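Local atomic coordinates of 2,4-dihydroxyhept-2-ene-1,7-dioic acid aldolase (Kordia algicida OT-1, PDB entry 6BDE), a protein that binds heme and, as a member of the heme nitric oxide/oxygen (H-NOX) sensing family, probably takes part in nitric oxide signalling. Residues 90-96 with 150-154; 127-133 with 172-178. The protein carries 1 engineered substitution. One frame throughout, in Å; residues are numbered along the deposited sequence.

Interaction 1. Residues 90-96 with 150-154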
loop_
_atom_site.group_PDB
_atom_site.type_symbol
_atom_site.label_atom_id
_atom_site.label_comp_id
_atom_site.label_asym_id
_atom_site.label_seq_id
_atom_site.Cartn_x
_atom_site.Cartn_y
_atom_site.Cartn_z
ATOM N N LYS A 90 10.231 12.982 -11.215
ATOM C CA LYS A 90 9.439 13.637 -12.244
ATOM C C LYS A 90 8.725 12.645 -13.150
ATOM O O LYS A 90 7.980 13.066 -14.042
ATOM C CB LYS A 90 10.322 14.560 -13.098
ATOM C CG LYS A 90 10.581 15.937 -12.499
ATOM C CD LYS A 90 11.613 15.886 -11.382
ATOM C CE LYS A 90 11.631 17.182 -10.590
ATOM N NZ LYS A 90 12.322 17.018 -9.282
ATOM N N ASP A 91 8.930 11.341 -12.948
ATOM C CA ASP A 91 8.374 10.309 -13.805
ATOM C C ASP A 91 7.859 9.176 -12.924
ATOM O O ASP A 91 8.555 8.766 -11.977
ATOM C CB ASP A 91 9.424 9.793 -14.793
ATOM C CG ASP A 91 8.893 8.699 -15.692
ATOM O OD1 ASP A 91 8.255 9.024 -16.716
ATOM O OD2 ASP A 91 9.117 7.512 -15.378
ATOM N N PRO A 92 6.661 8.650 -13.197
ATOM C CA PRO A 92 6.120 7.591 -12.331
ATOM C C PRO A 92 6.870 6.275 -12.442
ATOM O O PRO A 92 6.979 5.556 -11.441
ATOM C CB PRO A 92 4.668 7.455 -12.807
ATOM C CG PRO A 92 4.697 7.923 -14.224
ATOM C CD PRO A 92 5.730 9.013 -14.281
ATOM N N ILE A 93 7.383 5.934 -13.624
ATOM C CA ILE A 93 8.125 4.685 -13.775
ATOM C C ILE A 93 9.445 4.753 -13.016
ATOM O O ILE A 93 9.847 3.787 -12.355
ATOM C CB ILE A 93 8.339 4.371 -15.267
ATOM C CG1 ILE A 93 7.016 3.971 -15.923
ATOM C CG2 ILE A 93 9.377 3.271 -15.444
ATOM C CD1 ILE A 93 6.441 2.677 -15.395
ATOM N N GLU A 94 10.133 5.895 -13.088
ATOM C CA GLU A 94 11.405 6.039 -12.385
ATOM C C GLU A 94 11.212 5.975 -10.875
ATOM O O GLU A 94 12.045 5.404 -10.159
ATOM C CB GLU A 94 12.078 7.352 -12.784
ATOM C CG GLU A 94 13.566 7.403 -12.477
ATOM C CD GLU A 94 14.372 6.457 -13.347
ATOM O OE1 GLU A 94 14.326 6.602 -14.587
ATOM O OE2 GLU A 94 15.051 5.570 -12.791
ATOM N N MET A 95 10.120 6.553 -10.371
ATOM C CA MET A 95 9.862 6.520 -8.935
ATOM C C MET A 95 9.572 5.101 -8.457
ATOM O O MET A 95 10.087 4.673 -7.417
ATOM C CB MET A 95 8.703 7.453 -8.588
ATOM C CG MET A 95 8.180 7.294 -7.170
ATOM S SD MET A 95 7.042 8.604 -6.679
ATOM C CE MET A 95 6.386 7.924 -5.159
ATOM N N LEU A 96 8.752 4.356 -9.203
ATOM C CA LEU A 96 8.436 2.987 -8.809
ATOM C C LEU A 96 9.659 2.083 -8.886
ATOM O O LEU A 96 9.800 1.164 -8.071
ATOM C CB LEU A 96 7.304 2.438 -9.679
ATOM C CG LEU A 96 5.943 3.118 -9.515
ATOM C CD1 LEU A 96 4.881 2.404 -10.336
ATOM C CD2 LEU A 96 5.542 3.177 -8.048
ATOM N N THR A 150 0.548 6.977 -7.799
ATOM C CA THR A 150 1.820 7.479 -8.309
ATOM C C THR A 150 1.666 7.970 -9.742
ATOM O O THR A 150 2.151 9.051 -10.100
ATOM C CB THR A 150 2.889 6.388 -8.226
ATOM O OG1 THR A 150 3.112 6.039 -6.854
ATOM C CG2 THR A 150 4.197 6.870 -8.843
ATOM N N PHE A 151 0.978 7.188 -10.577
ATOM C CA PHE A 151 0.729 7.613 -11.950
ATOM C C PHE A 151 -0.222 8.802 -11.994
ATOM O O PHE A 151 -0.045 9.714 -12.810
ATOM C CB PHE A 151 0.177 6.446 -12.766
ATOM C CG PHE A 151 1.230 5.474 -13.206
ATOM C CD1 PHE A 151 1.930 5.681 -14.382
ATOM C CD2 PHE A 151 1.532 4.360 -12.439
ATOM C CE1 PHE A 151 2.908 4.796 -14.789
ATOM C CE2 PHE A 151 2.509 3.471 -12.842
ATOM C CZ PHE A 151 3.198 3.690 -14.018
ATOM N N GLU A 152 -1.232 8.813 -11.120
ATOM C CA GLU A 152 -2.157 9.939 -11.069
ATOM C C GLU A 152 -1.449 11.215 -10.633
ATOM O O GLU A 152 -1.779 12.311 -11.103
ATOM C CB GLU A 152 -3.319 9.624 -10.126
ATOM C CG GLU A 152 -4.333 10.753 -10.003
ATOM C CD GLU A 152 -5.689 10.277 -9.525
ATOM O OE1 GLU A 152 -6.549 11.134 -9.228
ATOM O OE2 GLU A 152 -5.895 9.048 -9.443
ATOM N N HIS A 153 -0.470 11.091 -9.732
ATOM C CA HIS A 153 0.267 12.263 -9.268
ATOM C C HIS A 153 1.013 12.937 -10.415
ATOM O O HIS A 153 1.118 14.169 -10.458
ATOM C CB HIS A 153 1.239 11.865 -8.157
ATOM C CG HIS A 153 2.087 12.996 -7.665
ATOM N ND1 HIS A 153 3.441 13.073 -7.912
ATOM C CD2 HIS A 153 1.773 14.097 -6.941
ATOM C CE1 HIS A 153 3.923 14.174 -7.364
ATOM N NE2 HIS A 153 2.933 14.812 -6.767
ATOM N N PHE A 154 1.532 12.148 -11.355
ATOM C CA PHE A 154 2.244 12.672 -12.511
ATOM C C PHE A 154 1.339 12.857 -13.724
ATOM O O PHE A 154 1.836 12.899 -14.857
ATOM C CB PHE A 154 3.420 11.756 -12.862
ATOM C CG PHE A 154 4.513 11.757 -11.831
ATOM C CD1 PHE A 154 4.759 10.633 -11.058
ATOM C CD2 PHE A 154 5.292 12.883 -11.629
ATOM C CE1 PHE A 154 5.763 10.632 -10.107
ATOM C CE2 PHE A 154 6.298 12.889 -10.681
ATOM C CZ PHE A 154 6.533 11.763 -9.918
#
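P92 wedges between the rings of F151 and F154, meeting each differently. Over F151 it makes a CH-pi contact: CB lies 3.9 Å from the ring centroid and 21° off the normal, with the side chains at about a right angle. I93 CD1 meets the edge of that ring, 3.7 Å from CZ, and L96 CD1 comes obliquely to CE2. F154 packs against both the P92 ring, CB 3.6 Å from its CD1, and the backbone of 90-92. D91 N lies over one face of F154, offset toward the rim, and H153 ND1 over the centre of the other; P92 N and K90 C approach obliquely. The M95 chain runs out straight from a chi1 of 169°, carrying SD to the edge of F154, 5.5 Å from the centroid, a Met-aromatic contact. Replacing F154 with alanine would probably leave the 90-92 backbone without its aromatic cover and M95 SD without its ring edge. D91 caps the helix it precedes, OD2 accepting from E94 N at 3.0 Å. The arrangement packs the short helix 92-96 along its length on the last turn of helix 140-153 in the H-NOX fold, beside the heme pocket that L96 and T150 line.

Interaction 2. Residues 127-133 with 172-178. With HEM (protoporphyrin IX containing Fe), chain B.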
loop_
_atom_site.group_PDB
_atom_site.type_symbol
_atom_site.label_atom_id
_atom_site.label_comp_id
_atom_site.label_asym_id
_atom_site.label_seq_id
_atom_site.Cartn_x
_atom_site.Cartn_y
_atom_site.Cartn_z
ATOM N N ASN A 127 8.435 3.622 -20.369
ATOM C CA ASN A 127 7.004 3.524 -20.115
ATOM C C ASN A 127 6.577 2.127 -19.679
ATOM O O ASN A 127 5.377 1.825 -19.706
ATOM C CB ASN A 127 6.214 3.941 -21.360
ATOM C CG ASN A 127 6.546 5.347 -21.817
ATOM O OD1 ASN A 127 6.669 6.265 -21.006
ATOM N ND2 ASN A 127 6.706 5.520 -23.123
ATOM N N SER A 128 7.516 1.269 -19.282
ATOM C CA SER A 128 7.197 -0.072 -18.816
ATOM C C SER A 128 8.083 -0.415 -17.628
ATOM O O SER A 128 9.191 0.107 -17.488
ATOM C CB SER A 128 7.375 -1.119 -19.922
ATOM O OG SER A 128 6.654 -2.300 -19.621
ATOM N N LEU A 129 7.582 -1.304 -16.773
ATOM C CA LEU A 129 8.319 -1.715 -15.585
ATOM C C LEU A 129 7.753 -3.034 -15.081
ATOM O O LEU A 129 6.546 -3.143 -14.851
ATOM C CB LEU A 129 8.237 -0.649 -14.486
ATOM C CG LEU A 129 8.937 -0.993 -13.168
ATOM C CD1 LEU A 129 10.439 -1.074 -13.377
ATOM C CD2 LEU A 129 8.594 0.030 -12.100
ATOM N N THR A 130 8.625 -4.026 -14.915
ATOM C CA THR A 130 8.254 -5.319 -14.356
ATOM C C THR A 130 9.051 -5.533 -13.078
ATOM O O THR A 130 10.286 -5.543 -13.109
ATOM C CB THR A 130 8.513 -6.453 -15.351
ATOM O OG1 THR A 130 7.687 -6.272 -16.510
ATOM C CG2 THR A 130 8.197 -7.802 -14.717
ATOM N N MET A 131 8.346 -5.695 -11.960
ATOM C CA MET A 131 8.975 -5.852 -10.658
ATOM C C MET A 131 8.397 -7.061 -9.938
ATOM O O MET A 131 7.236 -7.429 -10.136
ATOM C CB MET A 131 8.788 -4.604 -9.784
ATOM C CG MET A 131 9.535 -3.378 -10.269
ATOM S SD MET A 131 9.517 -2.058 -9.043
ATOM C CE MET A 131 7.758 -1.782 -8.868
ATOM N N ILE A 132 9.221 -7.672 -9.093
ATOM C CA ILE A 132 8.806 -8.783 -8.246
ATOM C C ILE A 132 8.600 -8.249 -6.836
ATOM O O ILE A 132 9.527 -7.700 -6.228
ATOM C CB ILE A 132 9.834 -9.924 -8.259
ATOM C CG1 ILE A 132 10.097 -10.395 -9.689
ATOM C CG2 ILE A 132 9.343 -11.084 -7.406
ATOM C CD1 ILE A 132 8.870 -10.945 -10.384
ATOM N N TYR A 133 7.386 -8.404 -6.322
ATOM C CA TYR A 133 7.040 -8.007 -4.966
ATOM C C TYR A 133 7.111 -9.232 -4.066
ATOM O O TYR A 133 6.548 -10.279 -4.394
ATOM C CB TYR A 133 5.640 -7.387 -4.929
ATOM C CG TYR A 133 5.007 -7.300 -3.555
ATOM C CD1 TYR A 133 5.227 -6.200 -2.738
ATOM C CD2 TYR A 133 4.167 -8.305 -3.087
ATOM C CE1 TYR A 133 4.644 -6.109 -1.489
ATOM C CE2 TYR A 133 3.583 -8.224 -1.837
ATOM C CZ TYR A 133 3.824 -7.123 -1.043
ATOM O OH TYR A 133 3.244 -7.031 0.203
ATOM N N VAL A 172 4.585 -11.693 -5.840
ATOM C CA VAL A 172 3.704 -11.207 -6.895
ATOM C C VAL A 172 4.538 -10.465 -7.928
ATOM O O VAL A 172 5.329 -9.583 -7.576
ATOM C CB VAL A 172 2.600 -10.288 -6.337
ATOM C CG1 VAL A 172 1.673 -9.829 -7.453
ATOM C CG2 VAL A 172 1.815 -10.994 -5.240
ATOM N N LYS A 173 4.356 -10.816 -9.199
ATOM C CA LYS A 173 5.002 -10.113 -10.299
ATOM C C LYS A 173 4.102 -8.972 -10.760
ATOM O O LYS A 173 2.953 -9.202 -11.154
ATOM C CB LYS A 173 5.295 -11.065 -11.457
ATOM C CG LYS A 173 6.024 -10.414 -12.623
ATOM C CD LYS A 173 5.955 -11.277 -13.873
ATOM C CE LYS A 173 7.321 -11.419 -14.526
ATOM N NZ LYS A 173 7.266 -12.246 -15.763
ATOM N N PHE A 174 4.620 -7.748 -10.704
ATOM C CA PHE A 174 3.911 -6.566 -11.178
ATOM C C PHE A 174 4.366 -6.256 -12.598
ATOM O O PHE A 174 5.559 -6.041 -12.836
ATOM C CB PHE A 174 4.172 -5.366 -10.268
ATOM C CG PHE A 174 3.358 -5.365 -9.004
ATOM C CD1 PHE A 174 3.661 -6.229 -7.965
ATOM C CD2 PHE A 174 2.300 -4.486 -8.849
ATOM C CE1 PHE A 174 2.917 -6.222 -6.799
ATOM C CE2 PHE A 174 1.554 -4.473 -7.685
ATOM C CZ PHE A 174 1.861 -5.342 -6.659
ATOM N N ILE A 175 3.424 -6.232 -13.533
ATOM C CA ILE A 175 3.695 -5.859 -14.916
ATOM C C ILE A 175 3.022 -4.513 -15.147
ATOM O O ILE A 175 1.798 -4.433 -15.300
ATOM C CB ILE A 175 3.204 -6.918 -15.909
ATOM C CG1 ILE A 175 3.703 -8.304 -15.497
ATOM C CG2 ILE A 175 3.675 -6.583 -17.315
ATOM C CD1 ILE A 175 3.273 -9.414 -16.430
ATOM N N ILE A 176 3.820 -3.449 -15.165
ATOM C CA ILE A 176 3.326 -2.079 -15.245
ATOM C C ILE A 176 3.611 -1.538 -16.638
ATOM O O ILE A 176 4.759 -1.558 -17.098
ATOM C CB ILE A 176 3.969 -1.190 -14.169
ATOM C CG1 ILE A 176 3.752 -1.791 -12.779
ATOM C CG2 ILE A 176 3.404 0.217 -14.239
ATOM C CD1 ILE A 176 4.901 -1.550 -11.824
ATOM N N ASN A 177 2.568 -1.048 -17.306
ATOM C CA ASN A 177 2.687 -0.468 -18.640
ATOM C C ASN A 177 1.923 0.847 -18.663
ATOM O O ASN A 177 0.696 0.855 -18.516
ATOM C CB ASN A 177 2.157 -1.424 -19.709
ATOM C CG ASN A 177 3.227 -2.360 -20.234
ATOM O OD1 ASN A 177 4.019 -1.993 -21.102
ATOM N ND2 ASN A 177 3.253 -3.581 -19.711
ATOM N N LYS A 178 2.643 1.953 -18.840
ATOM C CA LYS A 178 1.991 3.250 -18.944
ATOM C C LYS A 178 1.069 3.271 -20.156
ATOM O O LYS A 178 1.434 2.823 -21.246
ATOM C CB LYS A 178 3.032 4.366 -19.040
ATOM C CG LYS A 178 2.695 5.588 -18.196
ATOM C CD LYS A 178 3.800 6.627 -18.255
ATOM C CE LYS A 178 3.919 7.228 -19.644
ATOM N NZ LYS A 178 5.075 8.157 -19.745
HETATM C CHA HEM B . 4.862 -0.454 4.024
HETATM C CHB HEM B . 6.512 4.718 3.895
HETATM C CHC HEM B . 6.279 4.673 -1.612
HETATM C CHD HEM B . 4.385 -0.438 -1.475
HETATM C C1A HEM B . 5.376 1.169 4.095
HETATM C C2A HEM B . 5.265 1.610 5.435
HETATM C C3A HEM B . 5.674 2.881 5.396
HETATM C C4A HEM B . 5.991 3.110 4.043
HETATM C CMA HEM B . 5.779 3.863 6.561
HETATM C CAA HEM B . 4.814 0.810 6.656
HETATM C CBA HEM B . 6.049 0.132 7.257
HETATM C CGA HEM B . 5.712 -0.581 8.564
HETATM O O1A HEM B . 6.639 -1.024 9.294
HETATM O O2A HEM B . 4.512 -0.727 8.918
HETATM C C1B HEM B . 6.480 4.982 2.262
HETATM C C2B HEM B . 6.595 6.428 1.741
HETATM C C3B HEM B . 6.527 6.342 0.319
HETATM C C4B HEM B . 6.383 4.875 0.034
HETATM C CMB HEM B . 6.759 7.692 2.585
HETATM C CAB HEM B . 6.605 7.470 -0.704
HETATM C CBB HEM B . 7.643 8.279 -0.733
HETATM C C1C HEM B . 5.644 3.087 -1.733
HETATM C C2C HEM B . 5.128 2.857 -3.028
HETATM C C3C HEM B . 4.663 1.596 -2.987
HETATM C C4C HEM B . 4.936 1.156 -1.678
HETATM C CMC HEM B . 5.107 3.822 -4.211
HETATM C CAC HEM B . 4.000 0.809 -4.112
HETATM C CBC HEM B . 4.690 -0.103 -4.762
HETATM C C1D HEM B . 4.427 -0.620 0.189
HETATM C C2D HEM B . 3.648 -1.856 0.571
HETATM C C3D HEM B . 3.735 -1.916 1.988
HETATM C C4D HEM B . 4.572 -0.692 2.419
HETATM C CMD HEM B . 2.937 -2.842 -0.353
HETATM C CAD HEM B . 3.121 -2.983 2.894
HETATM C CBD HEM B . 4.202 -3.757 3.642
HETATM C CGD HEM B . 4.498 -5.050 2.891
HETATM O O1D HEM B . 4.058 -5.205 1.722
HETATM O O2D HEM B . 5.184 -5.950 3.442
HETATM N NA HEM B . 5.766 2.084 3.111
HETATM N NB HEM B . 6.260 3.920 1.167
HETATM N NC HEM B . 5.505 2.072 -0.780
HETATM N ND HEM B . 4.990 0.242 1.264
HETATM FE FE HEM B . 6.135 1.903 1.131
#
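L129 and I176, M131 and F174, and Y133 and V172 are antiparallel hydrogen-bonded pairs, each joined by two backbone bonds in which both N-H groups and both carbonyls are used. The shortest include F174 N to M131 O at 2.7 Å (164° at the hydrogen). Between them, T130 CA adds a CA-H...O contact of 3.2 Å to F174 O. At the N127 end K178 N donates to N127 O, and K178 NZ reaches N127 OD1 at 2.8 Å, approaching from 41° out of the carbonyl plane. S128 OG has one proton and two acceptors within reach, N177 OD1 at 3.0 Å and I176 O at 3.2 Å, so its choice is unsettled. At the other end Y133 OH gives a short 2.5 Å bond to heme propionate O1D, in the plane of its ring, and accepts a hydrogen bond from M139 N. Outward-facing backbone groups are taken up on either flank: T130 hydrogen-bonds to E122 and E123, I132 to V120, K173 to E163 and I175 to I161. Helix 140-153 lies on the face of M131, F174 and I176, through M147 and F151, and helix 92-96 meets L129 and I176 there.

How the interactions relate
The helix packing of interaction 1 rests directly on one face of the strand pair of interaction 2, their centres 13 Å apart. F151 joins the two: beyond its contacts with helix 92-96, its CZ lies 3.5 Å from I176 CG2 and its CE1 equally close to K178 CG. L96 does the same from the other helix, with CB 3.7 Å from L129 CD2 and its carbonyl O 3.4 Å from M131 SD. Both contacts also reach the heme, at separate places. The side chain of L96 is about 4 Å from the heme and T150 touches it, whereas Y133 in 127-133 holds a propionate, its side chain about 11 Å from that of L96.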